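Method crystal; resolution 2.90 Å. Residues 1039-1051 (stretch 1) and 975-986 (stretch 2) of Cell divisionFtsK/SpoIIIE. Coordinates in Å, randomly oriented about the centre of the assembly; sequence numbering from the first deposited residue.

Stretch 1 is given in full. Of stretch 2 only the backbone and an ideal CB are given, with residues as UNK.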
# COMPACT_ATOMS: atom_id res chain seq x y z
N GLU A 1039 27.95 55.51 14.87
CA GLU A 1039 28.60 54.20 14.82
C GLU A 1039 29.28 54.03 13.47
O GLU A 1039 28.87 54.65 12.49
CB GLU A 1039 27.58 53.08 15.06
CG GLU A 1039 26.96 53.10 16.45
CD GLU A 1039 26.05 51.92 16.69
OE1 GLU A 1039 25.81 51.15 15.74
OE2 GLU A 1039 25.57 51.76 17.83
N LEU A 1040 30.31 53.19 13.42
CA LEU A 1040 31.05 53.00 12.18
C LEU A 1040 30.85 51.60 11.61
O LEU A 1040 31.05 50.61 12.30
CB LEU A 1040 32.54 53.27 12.39
CG LEU A 1040 33.43 53.02 11.18
CD1 LEU A 1040 32.98 53.85 10.00
CD2 LEU A 1040 34.88 53.32 11.52
N PHE A 1041 30.44 51.55 10.35
CA PHE A 1041 30.30 50.28 9.64
C PHE A 1041 31.40 50.12 8.61
O PHE A 1041 31.41 50.81 7.59
CB PHE A 1041 28.93 50.18 8.97
CG PHE A 1041 27.79 49.97 9.93
CD1 PHE A 1041 27.15 51.04 10.51
CD2 PHE A 1041 27.37 48.69 10.24
CE1 PHE A 1041 26.10 50.84 11.40
CE2 PHE A 1041 26.33 48.48 11.13
CZ PHE A 1041 25.69 49.56 11.70
N LEU A 1042 32.34 49.22 8.88
CA LEU A 1042 33.43 48.96 7.96
C LEU A 1042 33.04 47.85 6.98
O LEU A 1042 33.04 46.68 7.33
CB LEU A 1042 34.70 48.58 8.72
CG LEU A 1042 35.94 48.32 7.86
CD1 LEU A 1042 36.26 49.54 7.02
CD2 LEU A 1042 37.12 47.95 8.74
N VAL A 1043 32.71 48.25 5.76
CA VAL A 1043 32.29 47.30 4.74
C VAL A 1043 33.47 46.88 3.87
O VAL A 1043 34.02 47.68 3.13
CB VAL A 1043 31.19 47.89 3.84
CG1 VAL A 1043 30.84 46.93 2.72
CG2 VAL A 1043 29.95 48.21 4.67
N VAL A 1044 33.85 45.61 3.98
CA VAL A 1044 34.99 45.09 3.24
C VAL A 1044 34.58 44.00 2.27
O VAL A 1044 34.10 42.94 2.67
CB VAL A 1044 36.07 44.53 4.19
CG1 VAL A 1044 37.26 44.02 3.40
CG2 VAL A 1044 36.50 45.60 5.18
N ASP A 1045 34.78 44.26 0.98
CA ASP A 1045 34.47 43.28 -0.06
C ASP A 1045 35.77 42.68 -0.59
O ASP A 1045 36.79 43.36 -0.65
CB ASP A 1045 33.67 43.93 -1.19
CG ASP A 1045 32.97 42.91 -2.07
OD1 ASP A 1045 33.33 41.72 -2.01
OD2 ASP A 1045 32.06 43.31 -2.82
N ASP A 1046 35.71 41.41 -0.99
CA ASP A 1046 36.87 40.68 -1.48
C ASP A 1046 38.02 40.73 -0.48
O ASP A 1046 39.07 41.29 -0.75
CB ASP A 1046 37.32 41.24 -2.83
CG ASP A 1046 36.27 41.10 -3.90
OD1 ASP A 1046 35.70 40.00 -4.04
OD2 ASP A 1046 36.00 42.09 -4.62
N TYR A 1047 37.80 40.12 0.69
CA TYR A 1047 38.76 40.16 1.78
C TYR A 1047 40.03 39.37 1.46
O TYR A 1047 41.09 39.63 2.02
CB TYR A 1047 38.13 39.63 3.06
CG TYR A 1047 39.04 39.65 4.27
CD1 TYR A 1047 39.26 40.83 4.97
CD2 TYR A 1047 39.67 38.50 4.71
CE1 TYR A 1047 40.09 40.86 6.07
CE2 TYR A 1047 40.50 38.52 5.81
CZ TYR A 1047 40.71 39.70 6.49
OH TYR A 1047 41.54 39.72 7.59
N GLU A 1048 39.92 38.40 0.56
CA GLU A 1048 41.06 37.57 0.20
C GLU A 1048 42.11 38.38 -0.56
O GLU A 1048 43.28 38.02 -0.58
CB GLU A 1048 40.62 36.36 -0.64
CG GLU A 1048 40.25 36.68 -2.08
CD GLU A 1048 38.87 37.27 -2.23
OE1 GLU A 1048 38.19 37.49 -1.20
OE2 GLU A 1048 38.44 37.50 -3.38
N MET A 1049 41.67 39.48 -1.17
CA MET A 1049 42.57 40.33 -1.94
C MET A 1049 43.15 41.45 -1.07
O MET A 1049 44.06 42.16 -1.50
CB MET A 1049 41.83 40.93 -3.13
CG MET A 1049 41.43 39.92 -4.19
SD MET A 1049 40.12 40.52 -5.26
CE MET A 1049 40.80 42.09 -5.79
N VAL A 1050 42.64 41.59 0.14
CA VAL A 1050 43.13 42.61 1.06
C VAL A 1050 43.91 41.95 2.20
O VAL A 1050 44.55 42.63 3.00
CB VAL A 1050 41.97 43.46 1.63
CG1 VAL A 1050 41.27 42.73 2.76
CG2 VAL A 1050 42.48 44.81 2.11
N ALA A 1051 43.85 40.62 2.26
CA ALA A 1051 44.56 39.87 3.28
C ALA A 1051 45.91 39.37 2.77
O ALA A 1051 46.21 38.18 2.84
CB ALA A 1051 43.72 38.71 3.77
N UNK A 975 27.91 55.84 10.12
CA UNK A 975 28.65 56.22 8.93
C UNK A 975 29.34 55.00 8.31
O UNK A 975 29.47 53.97 8.96
CB UNK A 975 29.68 57.30 9.27
N UNK A 976 29.76 55.13 7.06
CA UNK A 976 30.31 54.00 6.31
C UNK A 976 31.72 54.25 5.80
O UNK A 976 32.07 55.37 5.44
CB UNK A 976 29.40 53.67 5.13
N UNK A 977 32.52 53.19 5.77
CA UNK A 977 33.83 53.22 5.12
C UNK A 977 34.01 51.93 4.33
O UNK A 977 33.87 50.83 4.87
CB UNK A 977 34.95 53.40 6.14
N UNK A 978 34.32 52.06 3.05
CA UNK A 978 34.37 50.91 2.16
C UNK A 978 35.79 50.51 1.77
O UNK A 978 36.64 51.36 1.53
CB UNK A 978 33.56 51.20 0.90
N UNK A 979 36.02 49.21 1.71
CA UNK A 979 37.26 48.67 1.15
C UNK A 979 36.89 47.76 -0.02
O UNK A 979 36.64 46.57 0.16
CB UNK A 979 38.07 47.91 2.21
N UNK A 980 36.86 48.34 -1.21
CA UNK A 980 36.39 47.62 -2.39
C UNK A 980 37.40 47.71 -3.52
O UNK A 980 37.29 48.57 -4.40
CB UNK A 980 35.04 48.17 -2.85
N UNK A 981 38.39 46.82 -3.50
CA UNK A 981 39.44 46.79 -4.51
C UNK A 981 38.87 46.58 -5.91
O UNK A 981 39.35 47.18 -6.88
CB UNK A 981 40.45 45.69 -4.19
N UNK A 982 37.86 45.73 -6.02
CA UNK A 982 37.25 45.43 -7.31
C UNK A 982 36.29 46.53 -7.74
O UNK A 982 35.81 46.53 -8.87
CB UNK A 982 36.52 44.09 -7.25
N UNK A 983 36.03 47.46 -6.82
CA UNK A 983 35.09 48.55 -7.05
C UNK A 983 33.74 48.00 -7.52
O UNK A 983 33.35 48.19 -8.67
CB UNK A 983 35.65 49.53 -8.08
N UNK A 984 33.06 47.31 -6.61
CA UNK A 984 31.76 46.71 -6.89
C UNK A 984 30.67 47.42 -6.11
O UNK A 984 29.48 47.17 -6.31
CB UNK A 984 31.77 45.22 -6.55
N UNK A 985 31.08 48.31 -5.21
CA UNK A 985 30.16 48.90 -4.24
C UNK A 985 29.94 50.39 -4.47
O UNK A 985 29.57 51.12 -3.55
CB UNK A 985 30.69 48.67 -2.82
N UNK A 986 30.17 50.85 -5.70
CA UNK A 986 29.97 52.26 -6.04
C UNK A 986 28.52 52.67 -5.87
O UNK A 986 28.22 53.81 -5.52
CB UNK A 986 30.42 52.53 -7.48

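From 975 to 980 the backbone runs parallel to strand 1039-1045, the axes 13° apart and 4.8 Å at closest approach. Within the strand, the backbones of alternate positions (975, 977, 979) hydrogen-bond to stretch 1, and the CB atoms alternate between the two sheet faces.

Position 975 gives its N to Glu1039 O (2.8 Å) and takes Phe1041 N on its O (3.0 Å). Its ideal CB lies on the face of Leu1040, 4.8 Å from Leu1040 CD1; a long aliphatic or a polar chain would suit. It is Arg975, whose end leads away.

At 976 the CB shares the face of Phe1041, 4.3 Å from Phe1041 O, favouring an apolar chain. Leu976 fits, its CD2 3.5 Å from Phe1041 CB.

Position 977 is framed by two methyls: its ideal CB is 4.4 Å from Leu1040 CD1 and 4.2 Å from Leu1042 CD1. Extended angles (-137/126) and this setting favour Val, Ile or Leu. Ile977 sends CG1 to Leu1040 CD1 (3.8 Å) and CG2 to Leu1042 CD1 (4.0 Å); its N and O bond to Phe1041 O (3.2 Å) and Val1043 N (3.0 Å).

At 978 the CB is on the face of Val1043, so an aliphatic or aromatic residue would serve. Phe978 places CD2 3.8 Å from Val1043 CB, while its CA makes a CA-H...O contact with Val1043 O (3.4 Å).

Position 979 has its ideal CB 4.1 Å from Val1044 CG2, again calling for a beta-branched or other aliphatic chain. Ile979 reaches Val1044 CG2 with CD1 (3.8 Å) and Val1050 CG2 with CG2 (4.1 Å); its N bonds to Val1043 O (2.9 Å), its O to Asp1045 N (3.1 Å).

The ideal CB of 980 is 4.8 Å from Asp1045 CB, and nearby carboxylates would favour a neutral or basic group. The residue is nevertheless Asp980: its OD1 lies 4.2 Å from Asp1045 OD2, like charges close together. A type I turn begins here, closed by a hydrogen bond from the backbone N of 983 to Asp980 O.

At 981 the CB points toward stretch 1, 4.0 Å from Met1049 CE, with Val1050 beyond; a large apolar or aromatic chain fits. Tyr981 packs CZ 3.6 Å from Val1050 CG2, with Met1049 O at its ring edge.

The CB of 982 sits 3.3 Å from Asp1046 OD2, suiting a small donor. Ser982 OG donates to Asp1046 OD2 (2.9 Å).

Position 983 points away, with positive phi (52°) favouring Gly or Asn; Arg983 occupies it. At 984 the ideal CB is 4.2 Å from Asp1045 OD2, so a small polar residue suits: Ser984. Position 985 points toward Val1043, inviting an aliphatic; Leu985 CD2 is 3.6 Å from Val1043 CG1. Position 986, unconstrained here, is Leu986.

Stretch 2 (975-986) RLIFIDYSRSLL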
# COMPACT_ATOMS: atom_id res chain seq x y z
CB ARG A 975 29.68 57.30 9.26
CG ARG A 975 29.17 58.36 10.22
CD ARG A 975 30.01 59.62 10.18
NE ARG A 975 29.62 60.50 9.09
CZ ARG A 975 28.87 61.59 9.24
NH1 ARG A 975 28.43 61.93 10.44
NH2 ARG A 975 28.56 62.34 8.19
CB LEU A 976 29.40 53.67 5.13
CG LEU A 976 27.93 53.35 5.41
CD1 LEU A 976 27.17 53.26 4.11
CD2 LEU A 976 27.81 52.05 6.18
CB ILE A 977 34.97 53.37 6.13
CG1 ILE A 977 34.90 54.74 6.82
CG2 ILE A 977 36.31 53.22 5.44
CD1 ILE A 977 36.01 55.00 7.78
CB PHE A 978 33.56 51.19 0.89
CG PHE A 978 32.09 51.40 1.14
CD1 PHE A 978 31.61 52.64 1.51
CD2 PHE A 978 31.20 50.35 0.99
CE1 PHE A 978 30.26 52.83 1.74
CE2 PHE A 978 29.85 50.53 1.21
CZ PHE A 978 29.38 51.77 1.59
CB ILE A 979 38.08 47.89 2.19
CG1 ILE A 979 38.38 48.77 3.40
CG2 ILE A 979 39.37 47.38 1.57
CD1 ILE A 979 39.24 48.10 4.43
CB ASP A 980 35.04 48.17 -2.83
CG ASP A 980 34.40 47.35 -3.93
OD1 ASP A 980 34.82 46.19 -4.12
OD2 ASP A 980 33.48 47.86 -4.60
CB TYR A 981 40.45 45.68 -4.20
CG TYR A 981 41.38 45.99 -3.05
CD1 TYR A 981 41.52 47.29 -2.58
CD2 TYR A 981 42.12 44.99 -2.45
CE1 TYR A 981 42.38 47.57 -1.53
CE2 TYR A 981 42.98 45.26 -1.40
CZ TYR A 981 43.10 46.55 -0.95
OH TYR A 981 43.96 46.83 0.10
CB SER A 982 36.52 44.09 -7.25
OG SER A 982 37.41 43.03 -6.92
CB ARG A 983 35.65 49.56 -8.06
CG ARG A 983 37.14 49.83 -7.88
CD ARG A 983 37.57 51.13 -8.54
NE ARG A 983 36.62 51.60 -9.55
CZ ARG A 983 36.23 52.86 -9.66
NH1 ARG A 983 36.71 53.78 -8.83
NH2 ARG A 983 35.37 53.21 -10.60
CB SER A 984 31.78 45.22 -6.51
OG SER A 984 32.54 44.46 -7.43
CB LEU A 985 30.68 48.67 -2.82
CG LEU A 985 30.37 47.37 -2.08
CD1 LEU A 985 30.55 46.14 -2.95
CD2 LEU A 985 31.24 47.27 -0.84
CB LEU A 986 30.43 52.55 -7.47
CG LEU A 986 31.92 52.58 -7.78
CD1 LEU A 986 32.69 53.32 -6.70
CD2 LEU A 986 32.46 51.18 -7.97
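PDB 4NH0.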